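Local coordinates for ALDH21) (Physcomitrella patens subsp. patens, PDB 5MZ5), which is an NADP(+)-dependent succinic semialdehyde dehydrogenase of the aldehyde dehydrogenase family, oxidising the aldehyde to succinate, at residues L260-G265 against D499-T504; Q120-E125 against G135-T140; K101-K106 against E226-I231. All blocks are in the same frame, centred on the assembly; numbering follows the deposited sequence.

Contact 1. Residues L260-G265 against D499-T504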
ATOM      1  N   LEU A 260      -0.565  25.608   6.212  1.00 23.17           N
ATOM      2  CA  LEU A 260      -1.675  25.138   5.409  1.00 22.62           C
ATOM      3  C   LEU A 260      -2.933  25.940   5.721  1.00 27.50           C
ATOM      4  O   LEU A 260      -3.207  26.238   6.885  1.00 26.55           O
ATOM      5  CB  LEU A 260      -1.930  23.636   5.696  1.00 21.26           C
ATOM      6  CG  LEU A 260      -3.197  22.979   5.074  1.00 24.48           C
ATOM      7  CD1 LEU A 260      -3.080  22.819   3.562  1.00 23.15           C
ATOM      8  CD2 LEU A 260      -3.438  21.615   5.688  1.00 24.59           C
ATOM      9  N   LEU A 261      -3.677  26.295   4.662  1.00 23.40           N
ATOM     10  CA  LEU A 261      -5.001  26.859   4.754  1.00 22.66           C
ATOM     11  C   LEU A 261      -5.983  25.781   4.213  1.00 26.17           C
ATOM     12  O   LEU A 261      -5.832  25.305   3.093  1.00 24.85           O
ATOM     13  CB  LEU A 261      -5.132  28.174   3.953  1.00 22.70           C
ATOM     14  CG  LEU A 261      -6.559  28.658   3.631  1.00 27.59           C
ATOM     15  CD1 LEU A 261      -7.395  28.920   4.921  1.00 28.07           C
ATOM     16  CD2 LEU A 261      -6.527  29.905   2.769  1.00 28.00           C
ATOM     17  N   THR A 262      -6.981  25.421   5.013  1.00 24.13           N
ATOM     18  CA  THR A 262      -8.039  24.489   4.602  1.00 23.34           C
ATOM     19  C   THR A 262      -9.373  25.215   4.737  1.00 26.25           C
ATOM     20  O   THR A 262      -9.785  25.615   5.841  1.00 24.24           O
ATOM     21  CB  THR A 262      -7.946  23.100   5.284  1.00 25.45           C
ATOM     22  OG1 THR A 262      -9.077  22.331   4.874  1.00 26.36           O
ATOM     23  CG2 THR A 262      -7.895  23.176   6.794  1.00 20.80           C
ATOM     24  N   PHE A 263     -10.016  25.423   3.583  1.00 24.12           N
ATOM     25  CA  PHE A 263     -11.270  26.164   3.488  1.00 23.55           C
ATOM     26  C   PHE A 263     -12.394  25.332   2.905  1.00 26.46           C
ATOM     27  O   PHE A 263     -12.204  24.592   1.931  1.00 25.88           O
ATOM     28  CB  PHE A 263     -11.059  27.448   2.666  1.00 24.93           C
ATOM     29  CG  PHE A 263     -12.298  28.251   2.334  1.00 26.18           C
ATOM     30  CD1 PHE A 263     -12.802  29.184   3.227  1.00 28.01           C
ATOM     31  CD2 PHE A 263     -12.980  28.049   1.139  1.00 26.73           C
ATOM     32  CE1 PHE A 263     -13.933  29.942   2.915  1.00 28.84           C
ATOM     33  CE2 PHE A 263     -14.135  28.784   0.842  1.00 28.77           C
ATOM     34  CZ  PHE A 263     -14.592  29.742   1.721  1.00 27.25           C
ATOM     35  N   THR A 264     -13.564  25.451   3.533  1.00 22.80           N
ATOM     36  CA  THR A 264     -14.822  24.872   3.058  1.00 22.91           C
ATOM     37  C   THR A 264     -15.825  26.016   3.036  1.00 28.00           C
ATOM     38  O   THR A 264     -16.045  26.666   4.060  1.00 26.54           O
ATOM     39  CB  THR A 264     -15.318  23.680   3.865  1.00 24.55           C
ATOM     40  OG1 THR A 264     -14.341  22.649   3.802  1.00 25.23           O
ATOM     41  CG2 THR A 264     -16.650  23.122   3.308  1.00 24.03           C
ATOM     42  N   GLY A 265     -16.375  26.277   1.861  1.00 27.05           N
ATOM     43  CA  GLY A 265     -17.349  27.351   1.692  1.00 27.89           C
ATOM     44  C   GLY A 265     -17.568  27.767   0.258  1.00 33.24           C
ATOM     45  O   GLY A 265     -17.406  26.958  -0.661  1.00 34.13           O
ATOM     46  N   ASP A 499      -3.336  13.340   4.657  1.00 26.31           N
ATOM     47  CA  ASP A 499      -2.258  13.437   3.659  1.00 27.74           C
ATOM     48  C   ASP A 499      -1.793  14.883   3.410  1.00 30.77           C
ATOM     49  O   ASP A 499      -0.591  15.136   3.333  1.00 30.77           O
ATOM     50  CB  ASP A 499      -2.689  12.800   2.328  1.00 30.50           C
ATOM     51  CG  ASP A 499      -2.365  11.337   2.212  1.00 55.26           C
ATOM     52  OD1 ASP A 499      -1.162  10.978   2.360  1.00 59.40           O
ATOM     53  OD2 ASP A 499      -3.294  10.548   1.910  1.00 67.72           O
ATOM     54  N   ASP A 500      -2.749  15.832   3.314  1.00 27.35           N
ATOM     55  CA  ASP A 500      -2.466  17.246   3.086  1.00 26.21           C
ATOM     56  C   ASP A 500      -1.848  17.957   4.300  1.00 28.38           C
ATOM     57  O   ASP A 500      -1.220  19.001   4.140  1.00 28.35           O
ATOM     58  CB  ASP A 500      -3.726  17.973   2.585  1.00 29.04           C
ATOM     59  CG  ASP A 500      -4.187  17.464   1.218  1.00 41.04           C
ATOM     60  OD1 ASP A 500      -3.335  17.306   0.323  1.00 45.51           O
ATOM     61  OD2 ASP A 500      -5.368  17.147   1.076  1.00 43.89           O
ATOM     62  N   MET A 501      -2.006  17.378   5.501  1.00 24.18           N
ATOM     63  CA  MET A 501      -1.433  17.891   6.752  1.00 23.62           C
ATOM     64  C   MET A 501      -0.098  17.207   7.090  1.00 26.81           C
ATOM     65  O   MET A 501       0.451  17.376   8.183  1.00 25.79           O
ATOM     66  CB  MET A 501      -2.439  17.726   7.889  1.00 25.17           C
ATOM     67  CG  MET A 501      -3.590  18.666   7.756  1.00 27.87           C
ATOM     68  SD  MET A 501      -4.947  18.290   8.856  1.00 30.95           S
ATOM     69  CE  MET A 501      -6.235  19.308   8.128  1.00 27.59           C
ATOM     70  N   LEU A 502       0.420  16.430   6.135  1.00 23.45           N
ATOM     71  CA  LEU A 502       1.667  15.684   6.292  1.00 23.65           C
ATOM     72  C   LEU A 502       2.679  16.047   5.227  1.00 28.43           C
ATOM     73  O   LEU A 502       2.318  16.267   4.078  1.00 28.63           O
ATOM     74  CB  LEU A 502       1.405  14.160   6.287  1.00 23.04           C
ATOM     75  CG  LEU A 502       0.768  13.571   7.555  1.00 26.64           C
ATOM     76  CD1 LEU A 502       0.175  12.193   7.285  1.00 26.93           C
ATOM     77  CD2 LEU A 502       1.751  13.490   8.710  1.00 23.65           C
ATOM     78  N   GLU A 503       3.950  16.130   5.620  1.00 24.35           N
ATOM     79  CA  GLU A 503       5.051  16.386   4.695  1.00 22.88           C
ATOM     80  C   GLU A 503       5.905  15.139   4.594  1.00 25.31           C
ATOM     81  O   GLU A 503       6.179  14.490   5.601  1.00 24.56           O
ATOM     82  CB  GLU A 503       5.897  17.603   5.111  1.00 23.96           C
ATOM     83  CG  GLU A 503       5.305  18.925   4.636  1.00 29.58           C
ATOM     84  CD  GLU A 503       5.425  19.246   3.151  1.00 39.37           C
ATOM     85  OE1 GLU A 503       4.998  20.354   2.763  1.00 41.65           O
ATOM     86  OE2 GLU A 503       5.914  18.396   2.372  1.00 32.57           O
ATOM     87  N   THR A 504       6.307  14.804   3.382  1.00 22.20           N
ATOM     88  CA  THR A 504       7.167  13.655   3.117  1.00 23.09           C
ATOM     89  C   THR A 504       8.635  14.019   3.394  1.00 25.68           C
ATOM     90  O   THR A 504       9.095  15.074   2.963  1.00 26.42           O
ATOM     91  CB  THR A 504       6.964  13.179   1.665  1.00 23.66           C
ATOM     92  OG1 THR A 504       5.615  12.740   1.535  1.00 27.33           O
ATOM     93  CG2 THR A 504       7.905  12.026   1.283  1.00 22.39           C
TER
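The one flat group touched across the contact is the peptide of Asp500, and Leu260 meets it from above. Methyl CD2 of Leu260 lies 3.8 Å from Asp500 O, well over one face of the peptide plane, and the C=O···CD2 angle of about 103° shows that the methyl is far from the line of the carbonyl bond. The same methyl rests 3.6 Å from Met501 CG, the closest approach of the two segments. Two torsions of Leu260 together (chi1 172°, chi2 71°) place CD2 over the Asp500 peptide, and the leucine stands roughly perpendicular to the methionine chain. The extended Met501 chain then runs roughly along strand 260-264, bringing CE to 4.4 Å from Thr262 CG2. The hydroxyl of Thr262 is hydrogen-bonded to Lys198 NZ. No hydrogen bond joins the segments, and only 139 Å² is buried. Strands 182-185 and 281-285 run parallel to strand 260-264 on either side of it in the mixed Rossmann-type sheet, while Met501 also packs on Pro201 and Ala202 of helix 193-205. At Met501 the chain passes from helix 494-500 into strand 502-510, where Glu503 forms a salt bridge with Arg491 of the second subunit.

Contact 2. Residues Q120-E125 against G135-T140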
ATOM      1  N   GLN A 120     -29.699  19.418  19.206  1.00 25.06           N
ATOM      2  CA  GLN A 120     -30.619  20.534  19.460  1.00 26.21           C
ATOM      3  C   GLN A 120     -29.979  21.889  19.124  1.00 32.15           C
ATOM      4  O   GLN A 120     -30.623  22.714  18.492  1.00 31.30           O
ATOM      5  CB  GLN A 120     -31.152  20.518  20.911  1.00 27.62           C
ATOM      6  CG  GLN A 120     -32.163  19.387  21.203  1.00 26.96           C
ATOM      7  CD  GLN A 120     -33.482  19.533  20.479  1.00 42.00           C
ATOM      8  OE1 GLN A 120     -33.979  20.641  20.247  1.00 42.23           O
ATOM      9  NE2 GLN A 120     -34.094  18.412  20.122  1.00 35.89           N
ATOM     10  N   THR A 121     -28.699  22.081  19.507  1.00 30.28           N
ATOM     11  CA  THR A 121     -27.901  23.279  19.232  1.00 30.26           C
ATOM     12  C   THR A 121     -27.703  23.441  17.729  1.00 33.43           C
ATOM     13  O   THR A 121     -27.783  24.559  17.231  1.00 33.62           O
ATOM     14  CB  THR A 121     -26.556  23.207  19.979  1.00 33.97           C
ATOM     15  OG1 THR A 121     -26.811  23.093  21.378  1.00 36.63           O
ATOM     16  CG2 THR A 121     -25.678  24.421  19.727  1.00 29.41           C
ATOM     17  N   LEU A 122     -27.431  22.322  17.021  1.00 29.21           N
ATOM     18  CA  LEU A 122     -27.254  22.265  15.576  1.00 28.80           C
ATOM     19  C   LEU A 122     -28.493  22.722  14.848  1.00 30.06           C
ATOM     20  O   LEU A 122     -28.396  23.579  13.983  1.00 29.73           O
ATOM     21  CB  LEU A 122     -26.920  20.842  15.138  1.00 29.51           C
ATOM     22  CG  LEU A 122     -25.507  20.529  14.760  1.00 36.23           C
ATOM     23  CD1 LEU A 122     -25.400  19.071  14.354  1.00 35.74           C
ATOM     24  CD2 LEU A 122     -25.032  21.417  13.587  1.00 41.62           C
ATOM     25  N   THR A 123     -29.661  22.153  15.187  1.00 26.13           N
ATOM     26  CA  THR A 123     -30.951  22.527  14.596  1.00 25.90           C
ATOM     27  C   THR A 123     -31.247  24.016  14.828  1.00 29.72           C
ATOM     28  O   THR A 123     -31.646  24.723  13.904  1.00 27.34           O
ATOM     29  CB  THR A 123     -32.048  21.607  15.147  1.00 30.74           C
ATOM     30  OG1 THR A 123     -31.873  20.354  14.514  1.00 30.53           O
ATOM     31  CG2 THR A 123     -33.476  22.129  14.861  1.00 28.30           C
ATOM     32  N   MET A 124     -31.026  24.482  16.061  1.00 28.91           N
ATOM     33  CA  MET A 124     -31.230  25.869  16.451  1.00 30.40           C
ATOM     34  C   MET A 124     -30.395  26.846  15.588  1.00 34.31           C
ATOM     35  O   MET A 124     -30.963  27.762  14.978  1.00 33.74           O
ATOM     36  CB  MET A 124     -30.958  26.023  17.967  1.00 33.93           C
ATOM     37  CG  MET A 124     -31.275  27.397  18.539  1.00 39.52           C
ATOM     38  SD  MET A 124     -29.911  28.563  18.249  1.00 46.55           S
ATOM     39  CE  MET A 124     -28.775  28.031  19.544  1.00 43.27           C
ATOM     40  N   GLU A 125     -29.063  26.661  15.542  1.00 30.37           N
ATOM     41  CA  GLU A 125     -28.208  27.603  14.820  1.00 30.26           C
ATOM     42  C   GLU A 125     -28.175  27.415  13.296  1.00 33.87           C
ATOM     43  O   GLU A 125     -27.788  28.351  12.604  1.00 32.65           O
ATOM     44  CB  GLU A 125     -26.787  27.600  15.390  1.00 30.85           C
ATOM     45  CG  GLU A 125     -25.977  26.360  15.030  1.00 36.89           C
ATOM     46  CD  GLU A 125     -24.523  26.404  15.441  1.00 46.59           C
ATOM     47  OE1 GLU A 125     -24.055  27.488  15.851  1.00 37.95           O
ATOM     48  OE2 GLU A 125     -23.843  25.362  15.329  1.00 36.88           O
ATOM     49  N   GLY A 135     -28.405  13.001  12.559  1.00 28.55           N
ATOM     50  CA  GLY A 135     -27.620  12.337  11.516  1.00 27.85           C
ATOM     51  C   GLY A 135     -26.237  12.964  11.396  1.00 31.82           C
ATOM     52  O   GLY A 135     -25.242  12.250  11.253  1.00 33.07           O
ATOM     53  N   GLU A 136     -26.154  14.305  11.523  1.00 26.40           N
ATOM     54  CA  GLU A 136     -24.887  15.047  11.478  1.00 25.03           C
ATOM     55  C   GLU A 136     -23.986  14.766  12.700  1.00 27.72           C
ATOM     56  O   GLU A 136     -22.761  14.735  12.542  1.00 25.31           O
ATOM     57  CB  GLU A 136     -25.111  16.549  11.270  1.00 25.71           C
ATOM     58  CG  GLU A 136     -23.809  17.330  11.198  1.00 30.73           C
ATOM     59  CD  GLU A 136     -23.849  18.799  10.834  1.00 39.48           C
ATOM     60  OE1 GLU A 136     -22.777  19.434  10.872  1.00 27.12           O
ATOM     61  OE2 GLU A 136     -24.942  19.327  10.543  1.00 33.73           O
ATOM     62  N   VAL A 137     -24.589  14.581  13.904  1.00 25.33           N
ATOM     63  CA  VAL A 137     -23.841  14.263  15.126  1.00 25.72           C
ATOM     64  C   VAL A 137     -23.254  12.820  15.014  1.00 29.84           C
ATOM     65  O   VAL A 137     -22.076  12.633  15.289  1.00 30.15           O
ATOM     66  CB  VAL A 137     -24.623  14.548  16.446  1.00 29.16           C
ATOM     67  CG1 VAL A 137     -23.736  14.338  17.670  1.00 28.74           C
ATOM     68  CG2 VAL A 137     -25.178  15.982  16.454  1.00 28.66           C
ATOM     69  N   THR A 138     -24.032  11.864  14.482  1.00 25.87           N
ATOM     70  CA  THR A 138     -23.607  10.478  14.238  1.00 25.40           C
ATOM     71  C   THR A 138     -22.439  10.455  13.255  1.00 27.06           C
ATOM     72  O   THR A 138     -21.487   9.709  13.454  1.00 27.49           O
ATOM     73  CB  THR A 138     -24.797   9.639  13.683  1.00 29.27           C
ATOM     74  OG1 THR A 138     -25.890   9.703  14.599  1.00 29.83           O
ATOM     75  CG2 THR A 138     -24.426   8.176  13.416  1.00 22.39           C
ATOM     76  N   ARG A 139     -22.534  11.234  12.176  1.00 22.63           N
ATOM     77  CA  ARG A 139     -21.485  11.285  11.172  1.00 23.11           C
ATOM     78  C   ARG A 139     -20.214  11.931  11.737  1.00 27.27           C
ATOM     79  O   ARG A 139     -19.121  11.512  11.361  1.00 26.12           O
ATOM     80  CB  ARG A 139     -21.979  12.013   9.921  1.00 26.54           C
ATOM     81  CG  ARG A 139     -22.905  11.153   9.055  1.00 32.06           C
ATOM     82  CD  ARG A 139     -23.285  11.883   7.771  1.00 34.21           C
ATOM     83  NE  ARG A 139     -22.100  12.152   6.964  1.00 36.67           N
ATOM     84  CZ  ARG A 139     -22.017  13.082   6.023  1.00 48.39           C
ATOM     85  NH1 ARG A 139     -23.070  13.832   5.726  1.00 42.30           N
ATOM     86  NH2 ARG A 139     -20.875  13.279   5.377  1.00 27.09           N
ATOM     87  N   THR A 140     -20.364  12.931  12.654  1.00 25.35           N
ATOM     88  CA  THR A 140     -19.248  13.606  13.350  1.00 24.87           C
ATOM     89  C   THR A 140     -18.557  12.599  14.275  1.00 27.30           C
ATOM     90  O   THR A 140     -17.330  12.599  14.352  1.00 26.86           O
ATOM     91  CB  THR A 140     -19.717  14.868  14.083  1.00 26.46           C
ATOM     92  OG1 THR A 140     -20.283  15.758  13.124  1.00 31.02           O
ATOM     93  CG2 THR A 140     -18.572  15.580  14.859  1.00 19.18           C
TER
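Apolar contact across the segments is carried by Leu122 alone on its side, its forked end facing Val137 and Glu136. CD1 of Leu122 touches Val137 CG2 at 3.7 Å. Both Leu122 methyls also lie over the same face of the Glu136 carboxylate, CD2 being 3.7 Å from OE2. Fully extended from its first torsion on (chi1 -179°), the Glu136 chain passes across the leucine's end, with CB, CG and CD all near CD1. The polar bonds of Glu136 go to other partners: OE2 forms a salt bridge with Lys128 NZ and OE1 accepts from Leu192 N, so both oxygens of this buried carboxylate are engaged. Cutting this side chain back to an alanine is likely to leave Lys128 without this charge partner, Leu192 N without its acceptor, and a gap under the leucine methyls. Within helix 130-151, Glu136 O accepts Thr140 OG1 at 2.7 Å and Thr140 N at 3.0 Å, from opposite faces of its plane. The arrangement is that of two consecutive helices, 115-126 and 130-151, packed through a leucine close to the succinate-binding site, to which Arg139, on the second helix, and Asn189, about 8 Å from the Glu136 side chain, belong.

Contact 3. Residues K101-K106 against E226-I231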
ATOM      1  N   LYS A 101      -4.467   9.405  19.508  1.00 20.50           N
ATOM      2  CA  LYS A 101      -5.629   8.521  19.520  1.00 20.69           C
ATOM      3  C   LYS A 101      -6.516   8.771  20.743  1.00 23.71           C
ATOM      4  O   LYS A 101      -7.738   8.824  20.599  1.00 22.24           O
ATOM      5  CB  LYS A 101      -5.185   7.053  19.504  1.00 23.99           C
ATOM      6  CG  LYS A 101      -6.338   6.079  19.251  1.00 31.59           C
ATOM      7  CD  LYS A 101      -5.886   4.639  19.312  1.00 32.32           C
ATOM      8  CE  LYS A 101      -6.991   3.739  18.817  1.00 32.72           C
ATOM      9  NZ  LYS A 101      -6.805   2.343  19.263  1.00 32.50           N
ATOM     10  N   ALA A 102      -5.906   8.868  21.946  1.00 20.81           N
ATOM     11  CA  ALA A 102      -6.616   9.106  23.203  1.00 20.84           C
ATOM     12  C   ALA A 102      -7.418  10.417  23.161  1.00 26.76           C
ATOM     13  O   ALA A 102      -8.546  10.437  23.655  1.00 27.76           O
ATOM     14  CB  ALA A 102      -5.649   9.090  24.393  1.00 21.00           C
ATOM     15  N   VAL A 103      -6.863  11.489  22.539  1.00 24.00           N
ATOM     16  CA  VAL A 103      -7.563  12.780  22.388  1.00 23.54           C
ATOM     17  C   VAL A 103      -8.849  12.542  21.566  1.00 27.60           C
ATOM     18  O   VAL A 103      -9.942  12.918  21.999  1.00 26.79           O
ATOM     19  CB  VAL A 103      -6.691  13.897  21.721  1.00 25.29           C
ATOM     20  CG1 VAL A 103      -7.508  15.171  21.475  1.00 23.86           C
ATOM     21  CG2 VAL A 103      -5.434  14.202  22.533  1.00 25.15           C
ATOM     22  N   LEU A 104      -8.695  11.911  20.388  1.00 23.44           N
ATOM     23  CA  LEU A 104      -9.792  11.647  19.459  1.00 23.46           C
ATOM     24  C   LEU A 104     -10.865  10.728  20.042  1.00 28.52           C
ATOM     25  O   LEU A 104     -12.047  10.947  19.793  1.00 29.93           O
ATOM     26  CB  LEU A 104      -9.242  11.122  18.114  1.00 22.77           C
ATOM     27  CG  LEU A 104      -8.348  12.092  17.357  1.00 25.56           C
ATOM     28  CD1 LEU A 104      -7.409  11.385  16.438  1.00 23.44           C
ATOM     29  CD2 LEU A 104      -9.168  13.166  16.630  1.00 29.20           C
ATOM     30  N   GLU A 105     -10.459   9.736  20.851  1.00 24.60           N
ATOM     31  CA  GLU A 105     -11.387   8.814  21.507  1.00 23.67           C
ATOM     32  C   GLU A 105     -12.168   9.520  22.611  1.00 27.15           C
ATOM     33  O   GLU A 105     -13.336   9.188  22.840  1.00 26.76           O
ATOM     34  CB  GLU A 105     -10.659   7.580  22.063  1.00 24.66           C
ATOM     35  CG  GLU A 105     -10.165   6.646  20.973  1.00 29.32           C
ATOM     36  CD  GLU A 105      -9.465   5.400  21.481  1.00 48.79           C
ATOM     37  OE1 GLU A 105      -8.643   5.494  22.423  1.00 61.12           O
ATOM     38  OE2 GLU A 105      -9.732   4.319  20.914  1.00 53.08           O
ATOM     39  N   LYS A 106     -11.524  10.490  23.291  1.00 23.37           N
ATOM     40  CA  LYS A 106     -12.166  11.286  24.333  1.00 23.91           C
ATOM     41  C   LYS A 106     -13.210  12.223  23.713  1.00 26.10           C
ATOM     42  O   LYS A 106     -14.243  12.454  24.318  1.00 24.92           O
ATOM     43  CB  LYS A 106     -11.135  12.050  25.180  1.00 27.37           C
ATOM     44  CG  LYS A 106     -10.465  11.169  26.218  1.00 34.02           C
ATOM     45  CD  LYS A 106      -9.383  11.930  26.979  1.00 42.59           C
ATOM     46  CE  LYS A 106      -8.667  11.027  27.957  1.00 42.34           C
ATOM     47  NZ  LYS A 106      -7.997  11.798  29.039  1.00 52.23           N
ATOM     48  N   GLU A 226     -14.973  23.204  23.873  1.00 29.01           N
ATOM     49  CA  GLU A 226     -15.240  22.864  25.277  1.00 28.68           C
ATOM     50  C   GLU A 226     -14.721  21.459  25.571  1.00 30.63           C
ATOM     51  O   GLU A 226     -14.084  21.230  26.607  1.00 29.73           O
ATOM     52  CB  GLU A 226     -16.744  22.896  25.586  1.00 30.37           C
ATOM     53  CG  GLU A 226     -17.391  24.264  25.627  1.00 40.08           C
ATOM     54  CD  GLU A 226     -18.912  24.232  25.652  1.00 58.11           C
ATOM     55  OE1 GLU A 226     -19.519  25.200  25.142  1.00 59.02           O
ATOM     56  OE2 GLU A 226     -19.495  23.245  26.160  1.00 42.62           O
ATOM     57  N   ILE A 227     -15.020  20.521  24.658  1.00 26.86           N
ATOM     58  CA  ILE A 227     -14.596  19.127  24.749  1.00 26.56           C
ATOM     59  C   ILE A 227     -13.054  19.065  24.745  1.00 30.23           C
ATOM     60  O   ILE A 227     -12.474  18.474  25.641  1.00 30.97           O
ATOM     61  CB  ILE A 227     -15.240  18.289  23.606  1.00 28.57           C
ATOM     62  CG1 ILE A 227     -16.769  18.161  23.811  1.00 28.58           C
ATOM     63  CG2 ILE A 227     -14.543  16.921  23.442  1.00 28.56           C
ATOM     64  CD1 ILE A 227     -17.569  17.752  22.582  1.00 30.30           C
ATOM     65  N   LEU A 228     -12.411  19.739  23.777  1.00 25.90           N
ATOM     66  CA  LEU A 228     -10.964  19.755  23.611  1.00 25.30           C
ATOM     67  C   LEU A 228     -10.220  20.357  24.781  1.00 28.16           C
ATOM     68  O   LEU A 228      -9.162  19.856  25.142  1.00 27.59           O
ATOM     69  CB  LEU A 228     -10.571  20.449  22.290  1.00 24.92           C
ATOM     70  CG  LEU A 228     -10.907  19.716  20.999  1.00 27.82           C
ATOM     71  CD1 LEU A 228     -10.521  20.553  19.812  1.00 27.33           C
ATOM     72  CD2 LEU A 228     -10.233  18.344  20.940  1.00 26.52           C
ATOM     73  N   HIS A 229     -10.789  21.412  25.389  1.00 24.47           N
ATOM     74  CA  HIS A 229     -10.244  22.114  26.547  1.00 24.27           C
ATOM     75  C   HIS A 229     -10.032  21.187  27.754  1.00 26.82           C
ATOM     76  O   HIS A 229      -9.063  21.356  28.479  1.00 25.95           O
ATOM     77  CB  HIS A 229     -11.158  23.311  26.912  1.00 25.57           C
ATOM     78  CG  HIS A 229     -10.876  23.903  28.259  1.00 30.44           C
ATOM     79  ND1 HIS A 229      -9.658  24.526  28.543  1.00 32.67           N
ATOM     80  CD2 HIS A 229     -11.637  23.905  29.378  1.00 32.39           C
ATOM     81  CE1 HIS A 229      -9.726  24.886  29.815  1.00 32.30           C
ATOM     82  NE2 HIS A 229     -10.897  24.541  30.358  1.00 32.93           N
ATOM     83  N   LYS A 230     -10.926  20.205  27.960  1.00 25.16           N
ATOM     84  CA  LYS A 230     -10.870  19.254  29.073  1.00 26.18           C
ATOM     85  C   LYS A 230      -9.909  18.078  28.820  1.00 32.74           C
ATOM     86  O   LYS A 230      -9.740  17.247  29.708  1.00 34.10           O
ATOM     87  CB  LYS A 230     -12.290  18.728  29.390  1.00 29.64           C
ATOM     88  CG  LYS A 230     -13.287  19.805  29.853  1.00 44.20           C
ATOM     89  CD  LYS A 230     -14.743  19.263  29.970  1.00 56.00           C
ATOM     90  CE  LYS A 230     -15.464  19.057  28.645  1.00 62.98           C
ATOM     91  NZ  LYS A 230     -16.920  18.797  28.810  1.00 65.35           N
ATOM     92  N   ILE A 231      -9.273  18.000  27.626  1.00 29.72           N
ATOM     93  CA  ILE A 231      -8.378  16.882  27.303  1.00 29.08           C
ATOM     94  C   ILE A 231      -6.911  17.246  27.611  1.00 34.43           C
ATOM     95  O   ILE A 231      -6.277  18.017  26.886  1.00 33.20           O
ATOM     96  CB  ILE A 231      -8.610  16.330  25.866  1.00 30.65           C
ATOM     97  CG1 ILE A 231     -10.083  15.875  25.696  1.00 29.31           C
ATOM     98  CG2 ILE A 231      -7.623  15.187  25.548  1.00 30.56           C
ATOM     99  CD1 ILE A 231     -10.531  15.644  24.263  1.00 28.20           C
TER
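Ile231 spreads over one side of helix 97-113, both of its branches touching Val103 and Lys106. Its CG2 lies 3.9 Å from Val103 CG2, while CD1 reaches past the valine to 3.6 Å from the backbone oxygen Val103 O, with a C=O···CD1 angle near 127°. That same CD1 is 3.8 Å from Lys106 CB. The longer branch gets there because CG1 of Ile231 stands anti to its carbonyl carbon (chi1 -58°) and the chain stays extended beyond it. The lysine stem and the isoleucine run antiparallel, side by side, the methylenes of the lysine flanking the isoleucine until CD comes 4.0 Å from Ile231 CG2. The lysine thus plays two parts: its aliphatic stem packs on Ile231, and its ammonium group forms salt bridges with Glu232 and Glu233, just beyond the isoleucine. Leu228 adds a looser touch, its CD2 standing 4.2 Å from Val103 CG1. Every contact across the segments is apolar or van der Waals, and 220 Å² is buried. Ile231 belongs to the turn that leaves helix 219-229, its N bonded to Leu228 O at 3.1 Å. Val107, one turn on in helix 97-113, touches both Ile231 and Leu228, and Ile203 of helix 193-205 lies against Val103 and Leu228.

All three contacts join their segments without a hydrogen bond, yet they sit at different depths. Contacts 1 and 2 are centred about 14 Å from the centre of the chain, on opposite sides of it; contact 3 lies about 22 Å out. All touching residues of contact 2 are buried, while contacts 1 and 3 each include one partly exposed residue. Shared elements tie them together: helix 193-205 packs on residues of contacts 1 and 3, and helix 219-229 supplies contact 3 and is touched by Leu122 of contact 2. Sheet meets a helix-to-strand turn in contact 1; contact 2 pairs two helices; contact 3 sets a helix against a helix end and its following turn. Contact 2 differs in placing a carboxylate beneath methyls.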